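Local structure of probable TonB-dependent receptor (Pseudomonas aeruginosa, 4K3F) at residues 12-20 and 227-236; 83-92 and 162-173. The protein probably binds methionine in the periplasm as the substrate-binding lipoprotein of a transport system. All coordinates share one frame; numbering follows the deposited sequence.

Contact 1 of 2, residues 12-20 and 227-236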
loop_
_atom_site.group_PDB
_atom_site.type_symbol
_atom_site.label_atom_id
_atom_site.label_comp_id
_atom_site.label_asym_id
_atom_site.label_seq_id
_atom_site.Cartn_x
_atom_site.Cartn_y
_atom_site.Cartn_z
ATOM N N VAL A 12 -0.331 9.390 4.341
ATOM C CA VAL A 12 -1.678 8.955 4.715
ATOM C C VAL A 12 -1.882 7.530 4.224
ATOM O O VAL A 12 -1.751 7.279 3.037
ATOM C CB VAL A 12 -2.804 9.858 4.112
ATOM C CG1 VAL A 12 -4.181 9.388 4.554
ATOM C CG2 VAL A 12 -2.627 11.322 4.474
ATOM N N PRO A 13 -2.222 6.597 5.119
ATOM C CA PRO A 13 -2.464 6.726 6.550
ATOM C C PRO A 13 -1.241 6.670 7.442
ATOM O O PRO A 13 -1.356 6.960 8.634
ATOM C CB PRO A 13 -3.357 5.510 6.844
ATOM C CG PRO A 13 -2.834 4.473 5.927
ATOM C CD PRO A 13 -2.594 5.241 4.639
ATOM N N HIS A 14 -0.075 6.300 6.887
ATOM C CA HIS A 14 1.025 5.834 7.723
ATOM C C HIS A 14 1.554 6.866 8.702
ATOM O O HIS A 14 1.691 6.593 9.884
ATOM C CB HIS A 14 2.155 5.268 6.849
ATOM C CG HIS A 14 1.667 4.262 5.862
ATOM N ND1 HIS A 14 0.876 4.598 4.782
ATOM C CD2 HIS A 14 1.791 2.919 5.837
ATOM C CE1 HIS A 14 0.557 3.498 4.122
ATOM N NE2 HIS A 14 1.104 2.464 4.739
ATOM N N ALA A 15 1.839 8.066 8.222
ATOM C CA ALA A 15 2.393 9.093 9.107
ATOM C C ALA A 15 1.335 9.590 10.109
ATOM O O ALA A 15 1.650 9.947 11.247
ATOM C CB ALA A 15 2.997 10.241 8.302
ATOM N N GLU A 16 0.065 9.536 9.715
ATOM C CA GLU A 16 -1.023 9.901 10.631
ATOM C C GLU A 16 -1.055 8.876 11.782
ATOM O O GLU A 16 -1.138 9.239 12.944
ATOM C CB GLU A 16 -2.361 9.954 9.897
ATOM C CG GLU A 16 -2.396 10.977 8.769
ATOM C CD GLU A 16 -3.799 11.230 8.202
ATOM O OE1 GLU A 16 -4.592 10.291 8.069
ATOM O OE2 GLU A 16 -4.072 12.376 7.820
ATOM N N ILE A 17 -1.037 7.596 11.439
ATOM C CA ILE A 17 -0.998 6.545 12.456
ATOM C C ILE A 17 0.170 6.731 13.407
ATOM O O ILE A 17 0.024 6.635 14.635
ATOM C CB ILE A 17 -0.927 5.156 11.773
ATOM C CG1 ILE A 17 -2.266 4.852 11.085
ATOM C CG2 ILE A 17 -0.553 4.059 12.776
ATOM C CD1 ILE A 17 -2.209 3.680 10.105
ATOM N N LEU A 18 1.357 6.968 12.838
ATOM C CA LEU A 18 2.539 7.196 13.643
ATOM C C LEU A 18 2.441 8.423 14.561
ATOM O O LEU A 18 2.894 8.331 15.719
ATOM C CB LEU A 18 3.800 7.218 12.768
ATOM C CG LEU A 18 4.142 5.887 12.086
ATOM C CD1 LEU A 18 5.284 6.143 11.117
ATOM C CD2 LEU A 18 4.520 4.773 13.046
ATOM N N ASN A 19 1.814 9.516 14.098
ATOM C CA ASN A 19 1.624 10.704 14.948
ATOM C C ASN A 19 0.754 10.385 16.204
ATOM O O ASN A 19 0.989 10.912 17.284
ATOM C CB ASN A 19 0.945 11.837 14.173
ATOM C CG ASN A 19 1.860 12.509 13.156
ATOM O OD1 ASN A 19 3.031 12.669 13.381
ATOM N ND2 ASN A 19 1.268 12.969 12.057
ATOM N N VAL A 20 -0.210 9.490 16.023
ATOM C CA VAL A 20 -1.120 9.102 17.117
ATOM C C VAL A 20 -0.417 8.150 18.085
ATOM O O VAL A 20 -0.726 8.177 19.262
ATOM C CB VAL A 20 -2.418 8.528 16.508
ATOM C CG1 VAL A 20 -3.338 7.913 17.534
ATOM C CG2 VAL A 20 -3.123 9.653 15.748
ATOM N N PHE A 227 -8.361 4.430 16.328
ATOM C CA PHE A 227 -8.053 5.562 15.468
ATOM C C PHE A 227 -8.269 5.167 14.008
ATOM O O PHE A 227 -8.862 5.895 13.234
ATOM C CB PHE A 227 -6.600 6.067 15.663
ATOM C CG PHE A 227 -6.163 7.044 14.600
ATOM C CD1 PHE A 227 -6.618 8.357 14.614
ATOM C CD2 PHE A 227 -5.313 6.658 13.586
ATOM C CE1 PHE A 227 -6.246 9.255 13.627
ATOM C CE2 PHE A 227 -4.929 7.545 12.603
ATOM C CZ PHE A 227 -5.402 8.847 12.617
ATOM N N ILE A 228 -7.735 4.008 13.617
ATOM C CA ILE A 228 -7.816 3.568 12.214
ATOM C C ILE A 228 -9.284 3.434 11.795
ATOM O O ILE A 228 -9.697 3.871 10.721
ATOM C CB ILE A 228 -7.058 2.232 12.010
ATOM C CG1 ILE A 228 -5.534 2.464 12.104
ATOM C CG2 ILE A 228 -7.413 1.612 10.669
ATOM C CD1 ILE A 228 -4.705 1.198 12.228
ATOM N N GLN A 229 -10.069 2.806 12.644
ATOM C CA GLN A 229 -11.483 2.607 12.336
ATOM C C GLN A 229 -12.282 3.917 12.137
ATOM O O GLN A 229 -13.021 4.101 11.142
ATOM C CB GLN A 229 -12.101 1.771 13.458
ATOM C CG GLN A 229 -11.713 0.300 13.367
ATOM C CD GLN A 229 -12.136 -0.480 14.587
ATOM O OE1 GLN A 229 -12.360 0.092 15.652
ATOM N NE2 GLN A 229 -12.210 -1.799 14.452
ATOM N N GLU A 230 -12.156 4.824 13.096
ATOM C CA GLU A 230 -12.915 6.082 13.058
ATOM C C GLU A 230 -12.381 7.042 11.989
ATOM O O GLU A 230 -13.153 7.751 11.358
ATOM C CB GLU A 230 -12.924 6.754 14.443
ATOM C CG GLU A 230 -11.605 7.424 14.809
ATOM C CD GLU A 230 -11.642 8.141 16.156
ATOM O OE1 GLU A 230 -11.654 7.428 17.192
ATOM O OE2 GLU A 230 -11.624 9.411 16.165
ATOM N N LYS A 231 -11.059 7.058 11.779
ATOM C CA LYS A 231 -10.474 8.035 10.858
ATOM C C LYS A 231 -10.761 7.668 9.399
ATOM O O LYS A 231 -11.126 8.525 8.595
ATOM C CB LYS A 231 -8.972 8.166 11.126
ATOM C CG LYS A 231 -8.265 9.146 10.219
ATOM C CD LYS A 231 -8.548 10.606 10.524
ATOM C CE LYS A 231 -7.750 11.461 9.551
ATOM N NZ LYS A 231 -8.107 12.887 9.649
ATOM N N TYR A 232 -10.575 6.397 9.048
ATOM C CA TYR A 232 -10.610 5.994 7.645
ATOM C C TYR A 232 -11.904 5.294 7.250
ATOM O O TYR A 232 -12.095 5.027 6.071
ATOM C CB TYR A 232 -9.352 5.156 7.310
ATOM C CG TYR A 232 -8.087 5.876 7.698
ATOM C CD1 TYR A 232 -7.657 7.003 7.001
ATOM C CD2 TYR A 232 -7.339 5.467 8.801
ATOM C CE1 TYR A 232 -6.514 7.689 7.373
ATOM C CE2 TYR A 232 -6.216 6.153 9.203
ATOM C CZ TYR A 232 -5.811 7.265 8.492
ATOM O OH TYR A 232 -4.700 7.936 8.896
ATOM N N LYS A 233 -12.741 4.949 8.226
ATOM C CA LYS A 233 -14.132 4.503 7.961
ATOM C C LYS A 233 -14.175 3.340 6.937
ATOM O O LYS A 233 -14.966 3.326 5.972
ATOM C CB LYS A 233 -14.977 5.666 7.511
ATOM C CG LYS A 233 -15.202 6.697 8.606
ATOM C CD LYS A 233 -15.808 7.941 8.005
ATOM C CE LYS A 233 -16.204 8.918 9.094
ATOM N NZ LYS A 233 -16.980 10.067 8.546
ATOM N N GLY A 234 -13.301 2.367 7.174
ATOM C CA GLY A 234 -13.290 1.139 6.391
ATOM C C GLY A 234 -12.326 1.161 5.209
ATOM O O GLY A 234 -12.059 0.117 4.617
ATOM N N ALA A 235 -11.784 2.326 4.844
ATOM C CA ALA A 235 -10.799 2.371 3.744
ATOM C C ALA A 235 -9.457 1.765 4.130
ATOM O O ALA A 235 -8.659 1.316 3.245
ATOM C CB ALA A 235 -10.607 3.806 3.303
ATOM N N VAL A 236 -9.187 1.771 5.440
ATOM C CA VAL A 236 -7.979 1.215 6.035
ATOM C C VAL A 236 -8.466 0.284 7.134
ATOM O O VAL A 236 -9.268 0.696 7.988
ATOM C CB VAL A 236 -7.049 2.309 6.581
ATOM C CG1 VAL A 236 -5.791 1.716 7.191
ATOM C CG2 VAL A 236 -6.718 3.288 5.468
#
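Val20 lays its CG2 methyl over the centre of the Phe227 ring, 3.8 Å from the centroid and 11° off the ring normal, a clear CH-pi contact. Phe227 reaches this place because its CG stands opposite the backbone N (chi1 168°), which sends the ring across to helix 11-26. There the atom CE2 also comes up to CA and CG1 of Ile17. The other face of the ring is backed by CB of Lys231. Next to it, CD1 of Ile17 meets CG1 of Ile228 at 4.1 Å.

The polar element of the interface is the phenol of Tyr232. Its OH donates a very short bond, 2.5 Å, to OE1 of Glu16, which lies near the ring plane at the edge, with carboxylate and ring turned 32° apart. CG of Lys231, anti to the backbone N, lies 3.5 Å above the middle of the Tyr232 ring, so its aliphatic stem sits between two aromatics. Its NZ stays 4.5 Å from Glu16 OE2, too far for a salt bridge.

Pro13, entered through a cis peptide, presses CB to within 3.4 Å of Tyr232 CZ. The chain after Tyr232 reverses in a type I' turn and brings back Val236, whose CG2 touches Pro13 CG. The axes of the two helices stay 11.3 Å apart, a wide spacing bridged by these rings and branched chains. Pro13, Ile17 and Val236 rest on His81 of strand 75-82, and the chain after Val236 goes on into the edge strand 237-238 of the six-stranded sheet. Helix 11-26 carries His14 of the ligand pocket, as suits a periplasmic binding-protein fold.

Contact 2 of 2, residues 83-92 and 162-173; sequences EPLGAYSSKY and LTQVDMALINTN. With MSE (selenomethionine), chain B.
Ser89 OG is gripped three times: it donates to Asp166 O at 2.7 Å and accepts from the backbone N of both Lys91 and Tyr92. With OG trans to its own backbone N (chi1 176°), the hydroxyl can close this ST turn and ST motif while also tying the outgoing chain to the start of strand 167-170. Beside it the Tyr92 ring runs alongside Asp166 and turns its edge to OD1, and a water joins that oxygen to Tyr92 OH. The other carboxylate oxygen, OD2, takes the backbone N of Thr103.

Further in, Tyr88 and Ala168 form an antiparallel hydrogen-bonded pair, Tyr88 N reaching Ala168 O at 2.8 Å with Ala168 N returning the bond to Tyr88 O. Above this pair the Tyr88 ring crosses Ile170 at about a right angle, CD1 lying 4.0 Å from CB. One water is hydrogen-bonded to Gly86 N, Ile170 O, Tyr88 OH and Thr172 OG1, joining the two segments here. On the other face Ala87 CB packs 3.5 Å from Leu169 CD1, with selenium-substituted Met167 nearby.

At the far end lies the pocket. Glu83 OE1 accepts from the amino N of the bound selenomethionine at 2.6 Å, and Asn171 ND2 gives an almost straight bond of 2.9 Å to its OXT. Asn173 OD1, held by Tyr40, adds only a weak bond to that amino group. In the five-stranded sheet these strands lie between 103-107 and 188-189, helix 110-122 covers the Ala87 and Leu169 face, and helix 172-177 starts at the ligand.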
loop_
_atom_site.group_PDB
_atom_site.type_symbol
_atom_site.label_atom_id
_atom_site.label_comp_id
_atom_site.label_asym_id
_atom_site.label_seq_id
_atom_site.Cartn_x
_atom_site.Cartn_y
_atom_site.Cartn_z
ATOM N N GLU A 83 -5.048 -1.969 3.096
ATOM C CA GLU A 83 -5.669 -0.880 2.310
ATOM C C GLU A 83 -6.275 -1.487 1.066
ATOM O O GLU A 83 -5.640 -1.498 0.025
ATOM C CB GLU A 83 -4.608 0.134 1.850
ATOM C CG GLU A 83 -3.954 0.894 2.957
ATOM C CD GLU A 83 -2.771 1.758 2.511
ATOM O OE1 GLU A 83 -2.578 2.070 1.290
ATOM O OE2 GLU A 83 -2.021 2.107 3.405
ATOM N N PRO A 84 -7.503 -2.012 1.156
ATOM C CA PRO A 84 -8.059 -2.663 -0.034
ATOM C C PRO A 84 -8.011 -1.764 -1.269
ATOM O O PRO A 84 -8.462 -0.609 -1.240
ATOM C CB PRO A 84 -9.477 -2.998 0.389
ATOM C CG PRO A 84 -9.337 -3.234 1.854
ATOM C CD PRO A 84 -8.351 -2.173 2.325
ATOM N N LEU A 85 -7.427 -2.282 -2.334
ATOM C CA LEU A 85 -7.186 -1.482 -3.547
ATOM C C LEU A 85 -8.468 -1.369 -4.357
ATOM O O LEU A 85 -9.137 -2.389 -4.620
ATOM C CB LEU A 85 -6.106 -2.153 -4.371
ATOM C CG LEU A 85 -5.667 -1.239 -5.519
ATOM C CD1 LEU A 85 -4.186 -1.044 -5.465
ATOM C CD2 LEU A 85 -6.146 -1.881 -6.772
ATOM N N GLY A 86 -8.778 -0.140 -4.774
ATOM C CA GLY A 86 -9.916 0.146 -5.589
ATOM C C GLY A 86 -9.599 0.539 -7.024
ATOM O O GLY A 86 -8.494 1.023 -7.350
ATOM N N ALA A 87 -10.616 0.377 -7.863
ATOM C CA ALA A 87 -10.651 0.858 -9.247
ATOM C C ALA A 87 -11.556 2.084 -9.315
ATOM O O ALA A 87 -12.684 2.040 -8.829
ATOM C CB ALA A 87 -11.161 -0.249 -10.166
ATOM N N TYR A 88 -11.044 3.176 -9.884
ATOM C CA TYR A 88 -11.709 4.454 -9.917
ATOM C C TYR A 88 -11.874 4.910 -11.344
ATOM O O TYR A 88 -11.113 4.541 -12.222
ATOM C CB TYR A 88 -10.924 5.517 -9.118
ATOM C CG TYR A 88 -10.645 5.109 -7.700
ATOM C CD1 TYR A 88 -9.492 4.413 -7.370
ATOM C CD2 TYR A 88 -11.532 5.397 -6.682
ATOM C CE1 TYR A 88 -9.241 4.007 -6.077
ATOM C CE2 TYR A 88 -11.276 4.989 -5.388
ATOM C CZ TYR A 88 -10.140 4.288 -5.086
ATOM O OH TYR A 88 -9.867 3.886 -3.789
ATOM N N SER A 89 -12.907 5.709 -11.580
ATOM C CA SER A 89 -13.116 6.286 -12.893
ATOM C C SER A 89 -13.749 7.671 -12.762
ATOM O O SER A 89 -14.666 7.851 -11.991
ATOM C CB SER A 89 -14.053 5.418 -13.725
ATOM O OG SER A 89 -14.319 6.030 -14.985
ATOM N N SER A 90 -13.254 8.628 -13.545
ATOM C CA SER A 90 -13.880 9.934 -13.593
ATOM C C SER A 90 -14.968 9.972 -14.664
ATOM O O SER A 90 -15.686 10.961 -14.733
ATOM C CB SER A 90 -12.845 11.042 -13.835
ATOM O OG SER A 90 -12.336 10.965 -15.155
ATOM N N LYS A 91 -15.085 8.901 -15.465
ATOM C CA LYS A 91 -15.920 8.882 -16.688
ATOM C C LYS A 91 -17.049 7.844 -16.664
ATOM O O LYS A 91 -18.019 7.994 -17.411
ATOM C CB LYS A 91 -15.036 8.607 -17.921
ATOM C CG LYS A 91 -13.983 9.681 -18.165
ATOM C CD LYS A 91 -13.112 9.455 -19.399
ATOM C CE LYS A 91 -11.923 10.412 -19.362
ATOM N NZ LYS A 91 -11.186 10.530 -20.653
ATOM N N TYR A 92 -16.916 6.785 -15.849
ATOM C CA TYR A 92 -17.898 5.698 -15.799
ATOM C C TYR A 92 -18.280 5.383 -14.362
ATOM O O TYR A 92 -17.475 5.556 -13.431
ATOM C CB TYR A 92 -17.372 4.456 -16.553
ATOM C CG TYR A 92 -17.042 4.770 -18.000
ATOM C CD1 TYR A 92 -18.057 4.948 -18.933
ATOM C CD2 TYR A 92 -15.731 4.962 -18.424
ATOM C CE1 TYR A 92 -17.784 5.257 -20.250
ATOM C CE2 TYR A 92 -15.456 5.312 -19.746
ATOM C CZ TYR A 92 -16.493 5.449 -20.650
ATOM O OH TYR A 92 -16.256 5.787 -21.963
ATOM N N LEU A 162 -6.046 10.194 -13.624
ATOM C CA LEU A 162 -7.393 9.625 -13.537
ATOM C C LEU A 162 -8.365 10.229 -14.562
ATOM O O LEU A 162 -9.100 9.479 -15.201
ATOM C CB LEU A 162 -7.924 9.741 -12.109
ATOM C CG LEU A 162 -9.336 9.231 -11.825
ATOM C CD1 LEU A 162 -9.432 7.733 -12.025
ATOM C CD2 LEU A 162 -9.734 9.599 -10.407
ATOM N N THR A 163 -8.337 11.547 -14.780
ATOM C CA THR A 163 -9.247 12.182 -15.755
ATOM C C THR A 163 -8.861 11.992 -17.230
ATOM O O THR A 163 -9.596 12.416 -18.120
ATOM C CB THR A 163 -9.441 13.703 -15.501
ATOM O OG1 THR A 163 -8.192 14.371 -15.639
ATOM C CG2 THR A 163 -10.023 13.948 -14.093
ATOM N N GLN A 164 -7.715 11.352 -17.474
ATOM C CA GLN A 164 -7.210 11.113 -18.815
ATOM C C GLN A 164 -7.296 9.636 -19.231
ATOM O O GLN A 164 -6.703 9.261 -20.243
ATOM C CB GLN A 164 -5.729 11.542 -18.898
ATOM C CG GLN A 164 -5.430 13.004 -18.549
ATOM C CD GLN A 164 -3.969 13.245 -18.161
ATOM O OE1 GLN A 164 -3.642 13.385 -16.984
ATOM N NE2 GLN A 164 -3.086 13.285 -19.150
ATOM N N VAL A 165 -7.945 8.799 -18.413
ATOM C CA VAL A 165 -8.125 7.392 -18.710
ATOM C C VAL A 165 -9.564 6.965 -18.405
ATOM O O VAL A 165 -10.303 7.692 -17.760
ATOM C CB VAL A 165 -7.105 6.517 -17.912
ATOM C CG1 VAL A 165 -5.677 6.918 -18.271
ATOM C CG2 VAL A 165 -7.335 6.608 -16.416
ATOM N N ASP A 166 -9.961 5.782 -18.852
ATOM C CA ASP A 166 -11.271 5.282 -18.524
ATOM C C ASP A 166 -11.361 4.753 -17.108
ATOM O O ASP A 166 -12.439 4.809 -16.503
ATOM C CB ASP A 166 -11.671 4.238 -19.566
ATOM C CG ASP A 166 -11.787 4.853 -20.983
ATOM O OD1 ASP A 166 -12.262 6.010 -21.103
ATOM O OD2 ASP A 166 -11.373 4.214 -21.972
HETATM N N MSE A 167 -10.264 4.156 -16.598
HETATM C CA MSE A 167 -10.262 3.626 -15.224
HETATM C C MSE A 167 -8.815 3.562 -14.747
HETATM O O MSE A 167 -7.903 3.269 -15.557
HETATM C CB MSE A 167 -10.931 2.250 -15.183
HETATM C CG MSE A 167 -11.192 1.722 -13.780
HETATM SE SE MSE A 167 -12.507 0.279 -13.775
HETATM C CE MSE A 167 -11.417 -1.036 -14.717
ATOM N N ALA A 168 -8.641 3.747 -13.444
ATOM C CA ALA A 168 -7.354 3.625 -12.780
ATOM C C ALA A 168 -7.473 2.833 -11.501
ATOM O O ALA A 168 -8.392 3.023 -10.715
ATOM C CB ALA A 168 -6.734 4.982 -12.519
ATOM N N LEU A 169 -6.533 1.912 -11.305
ATOM C CA LEU A 169 -6.479 1.125 -10.075
ATOM C C LEU A 169 -5.377 1.736 -9.227
ATOM O O LEU A 169 -4.209 1.642 -9.579
ATOM C CB LEU A 169 -6.243 -0.363 -10.367
ATOM C CG LEU A 169 -7.523 -1.160 -10.734
ATOM C CD1 LEU A 169 -8.162 -0.655 -12.018
ATOM C CD2 LEU A 169 -7.205 -2.642 -10.821
ATOM N N ILE A 170 -5.781 2.369 -8.131
ATOM C CA ILE A 170 -4.920 3.303 -7.397
ATOM C C ILE A 170 -4.737 2.820 -5.982
ATOM O O ILE A 170 -5.716 2.530 -5.301
ATOM C CB ILE A 170 -5.541 4.685 -7.354
ATOM C CG1 ILE A 170 -5.787 5.146 -8.801
ATOM C CG2 ILE A 170 -4.635 5.633 -6.606
ATOM C CD1 ILE A 170 -6.449 6.485 -8.907
ATOM N N ASN A 171 -3.479 2.702 -5.561
ATOM C CA ASN A 171 -3.154 2.344 -4.189
ATOM C C ASN A 171 -3.861 3.299 -3.250
ATOM O O ASN A 171 -3.884 4.539 -3.449
ATOM C CB ASN A 171 -1.656 2.398 -3.926
ATOM C CG ASN A 171 -0.897 1.356 -4.715
ATOM O OD1 ASN A 171 -0.478 1.594 -5.874
ATOM N ND2 ASN A 171 -0.754 0.187 -4.137
ATOM N N THR A 172 -4.400 2.739 -2.180
ATOM C CA THR A 172 -5.283 3.536 -1.298
ATOM C C THR A 172 -4.567 4.734 -0.635
ATOM O O THR A 172 -5.146 5.815 -0.451
ATOM C CB THR A 172 -5.923 2.594 -0.271
ATOM O OG1 THR A 172 -6.783 1.715 -0.992
ATOM C CG2 THR A 172 -6.701 3.359 0.784
ATOM N N ASN A 173 -3.296 4.573 -0.236
ATOM C CA ASN A 173 -2.571 5.693 0.343
ATOM C C ASN A 173 -2.573 6.910 -0.565
ATOM O O ASN A 173 -2.849 8.024 -0.105
ATOM C CB ASN A 173 -1.149 5.333 0.766
ATOM C CG ASN A 173 -0.218 5.106 -0.401
ATOM O OD1 ASN A 173 -0.294 4.099 -1.104
ATOM N ND2 ASN A 173 0.662 6.060 -0.626
HETATM N N MSE B 300 -0.032 1.512 1.135
HETATM C CA MSE B 300 0.188 0.820 -0.169
HETATM C C MSE B 300 -0.884 -0.257 -0.281
HETATM O O MSE B 300 -1.148 -0.962 0.700
HETATM O OXT MSE B 300 -1.476 -0.436 -1.351
HETATM C CB MSE B 300 1.594 0.205 -0.262
HETATM C CG MSE B 300 1.843 -0.472 -1.589
HETATM SE SE MSE B 300 3.581 -1.387 -1.572
HETATM C CE MSE B 300 4.731 0.109 -1.510
HETATM O O HOH W 1 -4.118 -0.107 -1.906
HETATM O O HOH W 2 -7.732 2.296 -3.547
HETATM O O HOH W 3 -11.117 7.713 -15.140
HETATM O O HOH W 4 -10.244 8.130 -21.626
HETATM O O HOH W 5 -9.706 12.558 -21.200
HETATM O O HOH W 6 -14.060 6.879 -22.862
#

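How the contacts relate
The centres of the two contacts lie about 21 Å apart. Along the chain the order is 12-20, 83-92, 162-173, 227-236, so both segments of contact 2 fall between those of contact 1. Contact 1 belongs to the lobe with the six-stranded sheet, contact 2 to the five-stranded one. Where the lobes meet they touch directly: His14 CE1 is 3.0 Å from Glu83 OE2, and Val12 O lies 3.1 Å from Asn173 CB. The start of helix 11-26 and that of helix 172-177 thus come together beside the ligand. Such a two-lobed layout, with the substrate in the cleft, is that of a periplasmic binding protein.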